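Dipeptide Epimerase (Enterococcus faecalis V583, PDB 3JZU) belongs to the mandelate racemase/muconate lactonizing enzyme family, whose N-terminal domain covers a TIM-barrel-like domain that here holds a magnesium ion, leucine and tyrosine. Local coordinates at residues Gly24-Ala29 and Cys292-Thr297; Lys12-Glu17 and Gly324-Pro329; Thr55-Ala60 and Ala95-Ala100; Lys159-Thr164 and Asp189-Trp194. All coordinates share one frame; numbering follows the deposited sequence.

How the contacts relate
Contacts 1 and 2 join the two domains side by side, their centres about 9 Å apart. Their first segments lie on neighbouring antiparallel strands of the N-terminal sheet, 24-38 and 3-21 respectively, and their second segments on loops that follow barrel strands 287-290 and 314-317. Along the chain, contact 2 makes the longest closure and encloses contact 1, which encloses contacts 3 and 4 in series. Contact 3 stays within the N-terminal domain, its centre about 13 Å from that of contact 1; Thr55 packs on Met293. Contact 4 lies in the barrel, about 16 Å from contact 1 between centres. Contacts 1 and 4 both reach the bound tyrosine and leucine, so the pocket draws on both domains.

Contact 1. Residues Gly24-Ala29 and Cys292-Thr297; sequences GTIESA and CMAEET. With TYR (tyrosine), chain J; LEU (leucine), chain I.
Two flat groups organise the meeting of Ile26 with Ala294 and Glu295: the Glu295 carboxylate and the ring of the bound tyrosine. Ile26 CG1 lies over one face of the carboxylate, 3.6 Å from Glu295 OE2. Over a face of the ring stands Ala294 CB, 3.6 Å from tyrosine CZ. Ile26 borders the ring edge, its CG2 4.1 Å from tyrosine CE1, and Met293 SD meets another part of the edge, 3.8 Å from tyrosine CD2. This is the domain junction of an enolase-superfamily protein: strand 24-38 of the N-terminal sheet leans on the loop that leaves barrel strand 287-290.

With chi1 at -164°, Ile26 sends CG1 to the Glu295 carboxylate, while CG2 goes to Ala294 CB at 3.8 Å. The Glu295 chain bends at chi2 (87°), which turns its carboxylate toward the tyrosine hydroxyl; that hydroxyl is modelled too close to the carboxylate for its bonding to be trusted. Further along the strand, Ala29 CB packs 3.7 Å from Ala294 O. It also covers Glu295 O, a buried carbonyl with no partner in the model.

The loop makes a type I turn from Met293 to Glu296, its backbone bond weak. Cys292 O accepts from the bound tyrosine N at 2.8 Å, and Met293 N gives an almost straight bond (177°) to Glu296 OE2, 2.7 Å long, on the anti side of that carboxylate.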
loop_
_atom_site.group_PDB
_atom_site.type_symbol
_atom_site.label_atom_id
_atom_site.label_comp_id
_atom_site.label_asym_id
_atom_site.label_seq_id
_atom_site.Cartn_x
_atom_site.Cartn_y
_atom_site.Cartn_z
ATOM N N GLY A 24 -1.423 -5.866 -15.686
ATOM C CA GLY A 24 -2.169 -7.098 -15.849
ATOM C C GLY A 24 -3.452 -7.076 -15.039
ATOM O O GLY A 24 -3.971 -6.015 -14.691
ATOM N N THR A 25 -3.967 -8.254 -14.721
ATOM C CA THR A 25 -5.203 -8.341 -13.959
ATOM C C THR A 25 -4.999 -9.099 -12.664
ATOM O O THR A 25 -4.026 -9.842 -12.509
ATOM C CB THR A 25 -6.285 -9.071 -14.753
ATOM O OG1 THR A 25 -5.823 -10.396 -15.054
ATOM C CG2 THR A 25 -6.598 -8.323 -16.058
ATOM N N ILE A 26 -5.925 -8.900 -11.734
ATOM C CA ILE A 26 -5.899 -9.581 -10.449
ATOM C C ILE A 26 -7.356 -9.961 -10.204
ATOM O O ILE A 26 -8.263 -9.148 -10.408
ATOM C CB ILE A 26 -5.362 -8.652 -9.331
ATOM C CG1 ILE A 26 -4.967 -9.476 -8.102
ATOM C CG2 ILE A 26 -6.394 -7.605 -8.976
ATOM C CD1 ILE A 26 -6.114 -10.139 -7.381
ATOM N N GLU A 27 -7.592 -11.201 -9.793
ATOM C CA GLU A 27 -8.965 -11.642 -9.576
ATOM C C GLU A 27 -9.135 -12.379 -8.259
ATOM O O GLU A 27 -10.252 -12.724 -7.872
ATOM C CB GLU A 27 -9.395 -12.540 -10.741
ATOM C CG GLU A 27 -8.682 -12.170 -12.031
ATOM C CD GLU A 27 -9.360 -12.684 -13.284
ATOM O OE1 GLU A 27 -8.831 -12.390 -14.375
ATOM O OE2 GLU A 27 -10.406 -13.363 -13.191
ATOM N N SER A 28 -8.024 -12.612 -7.570
ATOM C CA SER A 28 -8.066 -13.319 -6.301
ATOM C C SER A 28 -7.017 -12.781 -5.341
ATOM O O SER A 28 -5.864 -12.581 -5.720
ATOM C CB SER A 28 -7.831 -14.815 -6.527
ATOM O OG SER A 28 -7.959 -15.541 -5.315
ATOM N N ALA A 29 -7.426 -12.539 -4.101
ATOM C CA ALA A 29 -6.511 -12.051 -3.083
ATOM C C ALA A 29 -5.978 -13.278 -2.348
ATOM O O ALA A 29 -6.631 -13.811 -1.456
ATOM C CB ALA A 29 -7.239 -11.117 -2.113
ATOM N N CYS A 292 -1.337 -0.126 -1.137
ATOM C CA CYS A 292 -1.542 -1.552 -0.882
ATOM C C CYS A 292 -1.604 -2.399 -2.142
ATOM O O CYS A 292 -1.784 -1.894 -3.260
ATOM C CB CYS A 292 -2.844 -1.761 -0.106
ATOM S SG CYS A 292 -4.327 -1.289 -1.041
ATOM N N MET A 293 -1.456 -3.703 -1.938
ATOM C CA MET A 293 -1.547 -4.679 -3.013
ATOM C C MET A 293 -3.009 -5.125 -3.000
ATOM O O MET A 293 -3.652 -5.068 -1.957
ATOM C CB MET A 293 -0.649 -5.881 -2.713
ATOM C CG MET A 293 0.821 -5.528 -2.571
ATOM S SD MET A 293 1.454 -4.766 -4.074
ATOM C CE MET A 293 3.242 -4.831 -3.751
ATOM N N ALA A 294 -3.536 -5.562 -4.143
ATOM C CA ALA A 294 -4.921 -6.021 -4.190
ATOM C C ALA A 294 -5.053 -7.347 -3.429
ATOM O O ALA A 294 -6.131 -7.695 -2.947
ATOM C CB ALA A 294 -5.368 -6.204 -5.643
ATOM N N GLU A 295 -3.938 -8.058 -3.298
ATOM C CA GLU A 295 -3.908 -9.358 -2.619
ATOM C C GLU A 295 -3.957 -9.313 -1.082
ATOM O O GLU A 295 -3.977 -10.352 -0.421
ATOM C CB GLU A 295 -2.660 -10.139 -3.059
ATOM C CG GLU A 295 -2.638 -10.507 -4.539
ATOM C CD GLU A 295 -2.056 -9.426 -5.429
ATOM O OE1 GLU A 295 -1.979 -8.250 -5.002
ATOM O OE2 GLU A 295 -1.676 -9.759 -6.571
ATOM N N GLU A 296 -3.981 -8.123 -0.505
ATOM C CA GLU A 296 -4.019 -8.018 0.949
ATOM C C GLU A 296 -5.432 -7.975 1.480
ATOM O O GLU A 296 -6.354 -7.597 0.767
ATOM C CB GLU A 296 -3.292 -6.760 1.412
ATOM C CG GLU A 296 -1.863 -6.668 0.976
ATOM C CD GLU A 296 -1.243 -5.374 1.461
ATOM O OE1 GLU A 296 -1.162 -5.197 2.701
ATOM O OE2 GLU A 296 -0.870 -4.538 0.607
ATOM N N THR A 297 -5.596 -8.364 2.739
ATOM C CA THR A 297 -6.906 -8.340 3.378
ATOM C C THR A 297 -6.879 -7.442 4.606
ATOM O O THR A 297 -5.990 -6.604 4.746
ATOM C CB THR A 297 -7.357 -9.748 3.788
ATOM O OG1 THR A 297 -6.495 -10.253 4.820
ATOM C CG2 THR A 297 -7.320 -10.673 2.580
HETATM N N TYR J . -2.234 -1.176 -5.961
HETATM C CA TYR J . -1.064 -1.118 -6.841
HETATM C C TYR J . -0.640 0.304 -7.216
HETATM O O TYR J . -0.723 1.193 -6.343
HETATM C CB TYR J . -1.338 -1.912 -8.121
HETATM C CG TYR J . -1.680 -3.373 -7.902
HETATM C CD1 TYR J . -2.710 -3.975 -8.622
HETATM C CD2 TYR J . -0.955 -4.163 -7.008
HETATM C CE1 TYR J . -3.014 -5.328 -8.460
HETATM C CE2 TYR J . -1.248 -5.523 -6.842
HETATM C CZ TYR J . -2.281 -6.097 -7.573
HETATM O OH TYR J . -2.581 -7.440 -7.435
HETATM O OXT TYR J . -0.216 0.502 -8.380
HETATM N N LEU I . -5.083 0.676 -4.755
HETATM C CA LEU I . -4.470 -0.622 -5.170
HETATM C C LEU I . -3.312 -0.414 -6.147
HETATM O O LEU I . -3.401 0.418 -7.054
HETATM C CB LEU I . -5.522 -1.508 -5.854
HETATM C CG LEU I . -6.793 -1.891 -5.093
HETATM C CD1 LEU I . -7.657 -2.797 -5.955
HETATM C CD2 LEU I . -6.421 -2.595 -3.800
#

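Contact 2. Residues Lys12-Glu17 and Gly324-Pro329; sequences KIKLKE and GLETAP
Leu15 and Leu325 form a single beta bridge, the tight centre of a contact in which the strand from Ile13 to Lys16 runs roughly against 324-329, 153° apart. Lys16 N donates to Gly324 O at 2.8 Å, and Glu326 N to Lys14 O at 3.2 Å. On the inner side, Leu325 CD2 meets both Leu15 CD2 (3.9 Å) and Ile13 CG2 (4.0 Å). Chi1 of -58° and an extended chi2 carry Ile13 CD1 beyond this pair to the ring of Pro329, 3.8 Å from its CD, where the two side chains cross at about a right angle. Thr297 and Ala29 pack around the same cluster, so an edge of the N-terminal sheet is tied to the loop after barrel strand 314-317.

On the outer side Glu326 CG is still pressed against Lys14 O (2.9 Å); looseness begins at the charged ends. Lys14, bent at chi3, brings CE nearer than NZ, which stays 3.8 Å from Glu326 OE2 in a long salt bridge. Lys16 NZ remains 5.6 Å from Glu326 OE1. The chemistry implies that the backbone bonds and the Ile13, Leu15 and Leu325 methyls probably hold the register, the solvent-side charges adding only a weak, adjustable attraction.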
loop_
_atom_site.group_PDB
_atom_site.type_symbol
_atom_site.label_atom_id
_atom_site.label_comp_id
_atom_site.label_asym_id
_atom_site.label_seq_id
_atom_site.Cartn_x
_atom_site.Cartn_y
_atom_site.Cartn_z
ATOM N N LYS A 12 -7.116 -17.770 0.364
ATOM C CA LYS A 12 -7.433 -17.427 -1.020
ATOM C C LYS A 12 -8.836 -16.850 -1.081
ATOM O O LYS A 12 -9.817 -17.562 -0.876
ATOM C CB LYS A 12 -7.322 -18.660 -1.922
ATOM C CG LYS A 12 -5.903 -19.169 -2.046
ATOM C CD LYS A 12 -5.792 -20.301 -3.055
ATOM C CE LYS A 12 -4.416 -20.942 -2.969
ATOM N NZ LYS A 12 -4.153 -21.393 -1.568
ATOM N N ILE A 13 -8.927 -15.557 -1.369
ATOM C CA ILE A 13 -10.218 -14.884 -1.418
ATOM C C ILE A 13 -10.506 -14.274 -2.782
ATOM O O ILE A 13 -9.703 -13.504 -3.314
ATOM C CB ILE A 13 -10.283 -13.780 -0.331
ATOM C CG1 ILE A 13 -10.044 -14.406 1.047
ATOM C CG2 ILE A 13 -11.620 -13.067 -0.377
ATOM C CD1 ILE A 13 -10.070 -13.423 2.185
ATOM N N LYS A 14 -11.660 -14.621 -3.348
ATOM C CA LYS A 14 -12.045 -14.097 -4.649
ATOM C C LYS A 14 -12.381 -12.621 -4.529
ATOM O O LYS A 14 -12.861 -12.177 -3.486
ATOM C CB LYS A 14 -13.279 -14.821 -5.189
ATOM C CG LYS A 14 -13.182 -16.339 -5.266
ATOM C CD LYS A 14 -14.287 -16.903 -6.171
ATOM C CE LYS A 14 -15.639 -16.242 -5.887
ATOM N NZ LYS A 14 -16.736 -16.712 -6.796
ATOM N N LEU A 15 -12.136 -11.864 -5.593
ATOM C CA LEU A 15 -12.466 -10.442 -5.595
ATOM C C LEU A 15 -13.823 -10.320 -6.266
ATOM O O LEU A 15 -14.158 -11.121 -7.136
ATOM C CB LEU A 15 -11.424 -9.631 -6.373
ATOM C CG LEU A 15 -9.985 -9.648 -5.847
ATOM C CD1 LEU A 15 -9.159 -8.608 -6.596
ATOM C CD2 LEU A 15 -9.971 -9.347 -4.363
ATOM N N LYS A 16 -14.605 -9.328 -5.864
ATOM C CA LYS A 16 -15.934 -9.138 -6.434
ATOM C C LYS A 16 -15.853 -8.867 -7.935
ATOM O O LYS A 16 -16.807 -9.110 -8.670
ATOM C CB LYS A 16 -16.654 -8.001 -5.701
ATOM C CG LYS A 16 -16.832 -8.292 -4.212
ATOM C CD LYS A 16 -17.431 -7.120 -3.435
ATOM C CE LYS A 16 -18.905 -6.929 -3.743
ATOM N NZ LYS A 16 -19.143 -6.451 -5.141
ATOM N N GLU A 17 -14.708 -8.363 -8.389
ATOM C CA GLU A 17 -14.512 -8.105 -9.811
ATOM C C GLU A 17 -13.044 -8.009 -10.192
ATOM O O GLU A 17 -12.240 -7.411 -9.475
ATOM C CB GLU A 17 -15.264 -6.835 -10.251
ATOM C CG GLU A 17 -15.063 -5.603 -9.380
ATOM C CD GLU A 17 -15.937 -4.432 -9.826
ATOM O OE1 GLU A 17 -16.021 -3.423 -9.089
ATOM O OE2 GLU A 17 -16.540 -4.521 -10.920
ATOM N N GLY A 324 -12.846 -4.840 -2.219
ATOM C CA GLY A 324 -13.083 -5.822 -3.264
ATOM C C GLY A 324 -13.129 -7.267 -2.807
ATOM O O GLY A 324 -13.326 -8.164 -3.627
ATOM N N LEU A 325 -12.962 -7.503 -1.509
ATOM C CA LEU A 325 -12.972 -8.865 -0.981
ATOM C C LEU A 325 -14.365 -9.474 -0.801
ATOM O O LEU A 325 -15.278 -8.820 -0.304
ATOM C CB LEU A 325 -12.252 -8.903 0.363
ATOM C CG LEU A 325 -10.779 -8.498 0.396
ATOM C CD1 LEU A 325 -10.278 -8.566 1.839
ATOM C CD2 LEU A 325 -9.972 -9.418 -0.499
ATOM N N GLU A 326 -14.522 -10.737 -1.189
ATOM C CA GLU A 326 -15.806 -11.415 -1.037
ATOM C C GLU A 326 -16.065 -11.702 0.440
ATOM O O GLU A 326 -17.205 -11.648 0.903
ATOM C CB GLU A 326 -15.803 -12.739 -1.802
ATOM C CG GLU A 326 -15.768 -12.603 -3.313
ATOM C CD GLU A 326 -17.146 -12.693 -3.937
ATOM O OE1 GLU A 326 -17.972 -11.778 -3.707
ATOM O OE2 GLU A 326 -17.402 -13.694 -4.653
ATOM N N THR A 327 -14.992 -12.001 1.166
ATOM C CA THR A 327 -15.067 -12.333 2.586
ATOM C C THR A 327 -13.898 -11.739 3.373
ATOM O O THR A 327 -12.908 -11.294 2.786
ATOM C CB THR A 327 -15.014 -13.853 2.771
ATOM O OG1 THR A 327 -13.753 -14.334 2.284
ATOM C CG2 THR A 327 -16.138 -14.540 1.969
ATOM N N ALA A 328 -14.019 -11.746 4.701
ATOM C CA ALA A 328 -12.964 -11.259 5.585
ATOM C C ALA A 328 -12.433 -12.477 6.342
ATOM O O ALA A 328 -13.211 -13.252 6.910
ATOM C CB ALA A 328 -13.520 -10.224 6.566
ATOM N N PRO A 329 -11.099 -12.660 6.361
ATOM C CA PRO A 329 -10.451 -13.789 7.036
ATOM C C PRO A 329 -10.435 -13.775 8.560
ATOM O O PRO A 329 -10.268 -14.816 9.192
ATOM C CB PRO A 329 -9.044 -13.784 6.441
ATOM C CG PRO A 329 -8.795 -12.318 6.208
ATOM C CD PRO A 329 -10.113 -11.856 5.616
#

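Contact 3. Residues Thr55-Ala60 and Ala95-Ala100; sequences TGETLA and APAAKA
Glu57 lays its carboxylate against the ring of Pro96 and reaches on to the backbone of Ala97, and these orientations account for nearly all of the contact. The side chain leaves its backbone with chi1 at -68° and runs on extended (chi2 171°), enough to span a gap in which Glu57 CA and Ala95 CA are 7.3 Å apart. The proline ring lies over one face of the carboxylate, the side chains crossing obliquely, and the closest approach is Glu57 OE1 to Pro96 CG at 3.1 Å.

The two carboxylate oxygens face different ways. OE2 points into the first turn of helix 96-114 and receives Ala97 N on its syn lone pair, 2.9 Å away at an N-H...O angle of 165°. The same oxygen accepts from a water at 2.6 Å, which takes a weak bond from Ala98 N. Pro96 N has no hydrogen to offer, so Ala97 N is the donor used here. A carboxylate at this helix start would probably gain from the helix dipole. OE1, on its anti lone pair, receives Thr55 OG1 at 2.8 Å. That hydroxyl in turn accepts from Glu57 N at 3.3 Å, closing an ST turn that fixes the base of the glutamate while the bond to OE1 steadies its end.

Around this link, Pro50 packs on both Glu57 and Ala97. Thr58 OG1 caps helix 59-72 at Gly61 N, and Ala98 lies on Thr65, Ile66 and Phe69 of that helix. Leu59 rests on strands 3-21 and 24-38, joining the helical part of the N-terminal domain to its sheet.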
loop_
_atom_site.group_PDB
_atom_site.type_symbol
_atom_site.label_atom_id
_atom_site.label_comp_id
_atom_site.label_asym_id
_atom_site.label_seq_id
_atom_site.Cartn_x
_atom_site.Cartn_y
_atom_site.Cartn_z
ATOM N N THR A 55 6.465 -7.396 -7.340
ATOM C CA THR A 55 7.671 -7.898 -6.685
ATOM C C THR A 55 8.080 -9.306 -7.122
ATOM O O THR A 55 9.166 -9.781 -6.774
ATOM C CB THR A 55 7.463 -7.944 -5.175
ATOM O OG1 THR A 55 6.489 -8.949 -4.877
ATOM C CG2 THR A 55 6.958 -6.607 -4.663
ATOM N N GLY A 56 7.201 -9.981 -7.858
ATOM C CA GLY A 56 7.500 -11.326 -8.312
ATOM C C GLY A 56 7.233 -12.386 -7.263
ATOM O O GLY A 56 7.355 -13.583 -7.530
ATOM N N GLU A 57 6.860 -11.961 -6.061
ATOM C CA GLU A 57 6.584 -12.921 -4.997
ATOM C C GLU A 57 5.309 -13.709 -5.266
ATOM O O GLU A 57 4.376 -13.222 -5.903
ATOM C CB GLU A 57 6.464 -12.203 -3.665
ATOM C CG GLU A 57 7.756 -11.605 -3.181
ATOM C CD GLU A 57 7.521 -10.731 -1.988
ATOM O OE1 GLU A 57 6.872 -9.678 -2.153
ATOM O OE2 GLU A 57 7.962 -11.106 -0.894
ATOM N N THR A 58 5.286 -14.932 -4.760
ATOM C CA THR A 58 4.163 -15.834 -4.938
ATOM C C THR A 58 3.669 -16.312 -3.578
ATOM O O THR A 58 4.387 -16.224 -2.589
ATOM C CB THR A 58 4.608 -17.053 -5.734
ATOM O OG1 THR A 58 5.625 -17.748 -4.994
ATOM C CG2 THR A 58 5.182 -16.608 -7.086
ATOM N N LEU A 59 2.453 -16.839 -3.523
ATOM C CA LEU A 59 1.960 -17.317 -2.244
ATOM C C LEU A 59 2.790 -18.489 -1.737
ATOM O O LEU A 59 3.109 -18.557 -0.553
ATOM C CB LEU A 59 0.488 -17.736 -2.335
ATOM C CG LEU A 59 -0.055 -18.255 -1.001
ATOM C CD1 LEU A 59 0.049 -17.160 0.048
ATOM C CD2 LEU A 59 -1.500 -18.702 -1.154
ATOM N N ALA A 60 3.143 -19.418 -2.627
ATOM C CA ALA A 60 3.927 -20.578 -2.211
ATOM C C ALA A 60 5.313 -20.171 -1.694
ATOM O O ALA A 60 5.807 -20.720 -0.705
ATOM C CB ALA A 60 4.067 -21.564 -3.371
ATOM N N ALA A 95 12.323 -10.690 0.322
ATOM C CA ALA A 95 11.025 -11.341 0.545
ATOM C C ALA A 95 10.170 -10.366 1.356
ATOM O O ALA A 95 9.802 -10.640 2.498
ATOM C CB ALA A 95 11.219 -12.658 1.314
ATOM N N PRO A 96 9.832 -9.214 0.762
ATOM C CA PRO A 96 9.029 -8.207 1.465
ATOM C C PRO A 96 7.689 -8.635 2.055
ATOM O O PRO A 96 7.306 -8.148 3.114
ATOM C CB PRO A 96 8.893 -7.074 0.432
ATOM C CG PRO A 96 9.004 -7.795 -0.902
ATOM C CD PRO A 96 10.131 -8.792 -0.616
ATOM N N ALA A 97 6.974 -9.538 1.390
ATOM C CA ALA A 97 5.677 -9.970 1.908
ATOM C C ALA A 97 5.860 -10.880 3.121
ATOM O O ALA A 97 5.125 -10.779 4.100
ATOM C CB ALA A 97 4.891 -10.691 0.824
ATOM N N ALA A 98 6.848 -11.762 3.065
ATOM C CA ALA A 98 7.074 -12.670 4.187
ATOM C C ALA A 98 7.565 -11.872 5.386
ATOM O O ALA A 98 7.135 -12.099 6.526
ATOM C CB ALA A 98 8.101 -13.728 3.809
ATOM N N LYS A 99 8.471 -10.935 5.129
ATOM C CA LYS A 99 9.015 -10.119 6.200
ATOM C C LYS A 99 7.920 -9.258 6.819
ATOM O O LYS A 99 7.860 -9.123 8.040
ATOM C CB LYS A 99 10.170 -9.269 5.668
ATOM C CG LYS A 99 11.318 -10.136 5.163
ATOM C CD LYS A 99 12.526 -9.344 4.702
ATOM C CE LYS A 99 13.595 -10.291 4.199
ATOM N NZ LYS A 99 14.811 -9.573 3.744
ATOM N N ALA A 100 7.048 -8.694 5.982
ATOM C CA ALA A 100 5.946 -7.863 6.461
ATOM C C ALA A 100 5.008 -8.687 7.324
ATOM O O ALA A 100 4.515 -8.210 8.343
ATOM C CB ALA A 100 5.158 -7.258 5.276
HETATM O O HOH W 1 7.671 -13.408 0.282
#

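Contact 4. Residues Lys159-Thr164 and Asp189-Trp194; sequences KIKVGT and DANQAW. With MG (magnesium ion), chain K; TYR (tyrosine), chain J; LEU (leucine), chain I.
Asp189 OD2 is gripped by the magnesium ion at 2.3 Å and by Lys161 NZ, in a salt bridge, at 2.7 Å. The lysine comes down on the carboxylate from above, 73° out of its plane. Lys161 NZ also donates to Asn191 OD1 (2.8 Å) and to the bound leucine O (2.9 Å), which fixes the end of a chain bent at chi2. The other carboxylate oxygen, OD1, accepts from Asn191 N in an Asx turn and from a water that also binds the metal. Asn191 ND2 then donates to the bound tyrosine OXT at 2.9 Å, nearly straight at 168°, and OXT itself ligates the magnesium.

All this sits at the C-terminal ends of parallel TIM-barrel strands 157-161 and 185-189, paired through Asp189 N to Ile160 O (2.8 Å), where Glu215 and Asp240 complete the protein ligands of the metal. Lys159 to Lys161 fits the family's K-x-K pattern. Fully extended Lys159 donates to the bound tyrosine O and forms salt bridges with Asp318 and Glu215.

Beyond the strands, Val162 CG2 meets Trp194 CZ2 obliquely at 3.6 Å, while Ala190 CB stands 3.9 Å above the Trp194 ring centre. Trp194 NE1 is hydrogen-bonded to Asp169 OD2.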
loop_
_atom_site.group_PDB
_atom_site.type_symbol
_atom_site.label_atom_id
_atom_site.label_comp_id
_atom_site.label_asym_id
_atom_site.label_seq_id
_atom_site.Cartn_x
_atom_site.Cartn_y
_atom_site.Cartn_z
ATOM N N LYS A 159 -8.767 7.322 -7.486
ATOM C CA LYS A 159 -7.488 6.972 -8.101
ATOM C C LYS A 159 -7.826 6.306 -9.429
ATOM O O LYS A 159 -8.452 5.242 -9.460
ATOM C CB LYS A 159 -6.697 6.016 -7.201
ATOM C CG LYS A 159 -5.365 5.570 -7.785
ATOM C CD LYS A 159 -4.504 4.868 -6.731
ATOM C CE LYS A 159 -3.226 4.315 -7.340
ATOM N NZ LYS A 159 -2.304 3.690 -6.339
ATOM N N ILE A 160 -7.420 6.948 -10.519
ATOM C CA ILE A 160 -7.701 6.469 -11.870
ATOM C C ILE A 160 -6.552 5.692 -12.486
ATOM O O ILE A 160 -5.442 6.206 -12.627
ATOM C CB ILE A 160 -8.004 7.643 -12.828
ATOM C CG1 ILE A 160 -9.164 8.483 -12.292
ATOM C CG2 ILE A 160 -8.316 7.110 -14.214
ATOM C CD1 ILE A 160 -9.468 9.729 -13.156
ATOM N N LYS A 161 -6.823 4.447 -12.858
ATOM C CA LYS A 161 -5.808 3.632 -13.493
ATOM C C LYS A 161 -5.826 3.958 -14.981
ATOM O O LYS A 161 -6.893 4.107 -15.576
ATOM C CB LYS A 161 -6.103 2.149 -13.268
ATOM C CG LYS A 161 -5.844 1.692 -11.831
ATOM C CD LYS A 161 -4.343 1.704 -11.511
ATOM C CE LYS A 161 -4.087 1.321 -10.053
ATOM N NZ LYS A 161 -2.626 1.309 -9.716
ATOM N N VAL A 162 -4.646 4.093 -15.573
ATOM C CA VAL A 162 -4.537 4.381 -17.000
ATOM C C VAL A 162 -3.344 3.600 -17.528
ATOM O O VAL A 162 -2.601 2.999 -16.744
ATOM C CB VAL A 162 -4.297 5.894 -17.267
ATOM C CG1 VAL A 162 -5.517 6.712 -16.868
ATOM C CG2 VAL A 162 -3.081 6.366 -16.488
ATOM N N GLY A 163 -3.159 3.595 -18.847
ATOM C CA GLY A 163 -2.012 2.902 -19.397
ATOM C C GLY A 163 -2.158 1.991 -20.606
ATOM O O GLY A 163 -1.382 1.049 -20.740
ATOM N N THR A 164 -3.128 2.245 -21.478
ATOM C CA THR A 164 -3.288 1.419 -22.675
ATOM C C THR A 164 -2.857 2.233 -23.888
ATOM O O THR A 164 -2.764 1.708 -24.995
ATOM C CB THR A 164 -4.754 0.989 -22.908
ATOM O OG1 THR A 164 -5.546 2.139 -23.229
ATOM C CG2 THR A 164 -5.318 0.306 -21.675
ATOM N N ASP A 189 -2.780 6.911 -12.059
ATOM C CA ASP A 189 -1.735 5.915 -11.837
ATOM C C ASP A 189 -1.536 5.162 -13.145
ATOM O O ASP A 189 -2.409 4.406 -13.562
ATOM C CB ASP A 189 -2.126 4.919 -10.739
ATOM C CG ASP A 189 -0.968 4.014 -10.341
ATOM O OD1 ASP A 189 -0.014 3.904 -11.140
ATOM O OD2 ASP A 189 -1.009 3.417 -9.243
ATOM N N ALA A 190 -0.387 5.354 -13.786
ATOM C CA ALA A 190 -0.129 4.696 -15.068
ATOM C C ALA A 190 0.615 3.382 -14.972
ATOM O O ALA A 190 0.863 2.739 -15.987
ATOM C CB ALA A 190 0.634 5.643 -15.989
ATOM N N ASN A 191 0.953 2.974 -13.754
ATOM C CA ASN A 191 1.708 1.748 -13.544
ATOM C C ASN A 191 2.779 1.500 -14.617
ATOM O O ASN A 191 2.788 0.459 -15.268
ATOM C CB ASN A 191 0.764 0.534 -13.420
ATOM C CG ASN A 191 0.077 0.467 -12.054
ATOM O OD1 ASN A 191 -1.143 0.622 -11.941
ATOM N ND2 ASN A 191 0.872 0.249 -11.007
ATOM N N GLN A 192 3.657 2.487 -14.796
ATOM C CA GLN A 192 4.800 2.414 -15.716
ATOM C C GLN A 192 4.522 2.318 -17.213
ATOM O O GLN A 192 5.435 2.048 -17.992
ATOM C CB GLN A 192 5.681 1.225 -15.342
ATOM C CG GLN A 192 6.016 1.094 -13.871
ATOM C CD GLN A 192 6.687 -0.240 -13.564
ATOM O OE1 GLN A 192 7.826 -0.491 -13.968
ATOM N NE2 GLN A 192 5.970 -1.109 -12.865
ATOM N N ALA A 193 3.287 2.562 -17.622
ATOM C CA ALA A 193 2.922 2.417 -19.028
ATOM C C ALA A 193 3.427 3.425 -20.063
ATOM O O ALA A 193 3.480 3.107 -21.252
ATOM C CB ALA A 193 1.400 2.311 -19.132
ATOM N N TRP A 194 3.810 4.623 -19.641
ATOM C CA TRP A 194 4.233 5.636 -20.610
ATOM C C TRP A 194 5.722 5.928 -20.731
ATOM O O TRP A 194 6.490 5.721 -19.798
ATOM C CB TRP A 194 3.554 6.975 -20.310
ATOM C CG TRP A 194 2.065 6.942 -20.157
ATOM C CD1 TRP A 194 1.185 6.129 -20.810
ATOM C CD2 TRP A 194 1.277 7.820 -19.344
ATOM N NE1 TRP A 194 -0.107 6.449 -20.455
ATOM C CE2 TRP A 194 -0.078 7.485 -19.556
ATOM C CE3 TRP A 194 1.587 8.861 -18.459
ATOM C CZ2 TRP A 194 -1.126 8.155 -18.916
ATOM C CZ3 TRP A 194 0.542 9.531 -17.819
ATOM C CH2 TRP A 194 -0.798 9.171 -18.054
HETATM MG MG MG K . 0.721 2.738 -7.908
HETATM N N TYR J . -2.234 -1.176 -5.961
HETATM C CA TYR J . -1.064 -1.118 -6.841
HETATM C C TYR J . -0.640 0.304 -7.216
HETATM O O TYR J . -0.723 1.193 -6.343
HETATM C CB TYR J . -1.338 -1.912 -8.121
HETATM C CG TYR J . -1.680 -3.373 -7.902
HETATM C CD1 TYR J . -2.710 -3.975 -8.622
HETATM C CD2 TYR J . -0.955 -4.163 -7.008
HETATM C CE1 TYR J . -3.014 -5.328 -8.460
HETATM C CE2 TYR J . -1.248 -5.523 -6.842
HETATM C CZ TYR J . -2.281 -6.097 -7.573
HETATM O OH TYR J . -2.581 -7.440 -7.435
HETATM O OXT TYR J . -0.216 0.502 -8.380
HETATM N N LEU I . -5.083 0.676 -4.755
HETATM C CA LEU I . -4.470 -0.622 -5.170
HETATM C C LEU I . -3.312 -0.414 -6.147
HETATM O O LEU I . -3.401 0.418 -7.054
HETATM C CB LEU I . -5.522 -1.508 -5.854
HETATM C CG LEU I . -6.793 -1.891 -5.093
HETATM C CD1 LEU I . -7.657 -2.797 -5.955
HETATM C CD2 LEU I . -6.421 -2.595 -3.800
HETATM O O HOH W 2 -2.485 0.998 -14.410
HETATM O O HOH W 3 2.095 2.839 -9.638
#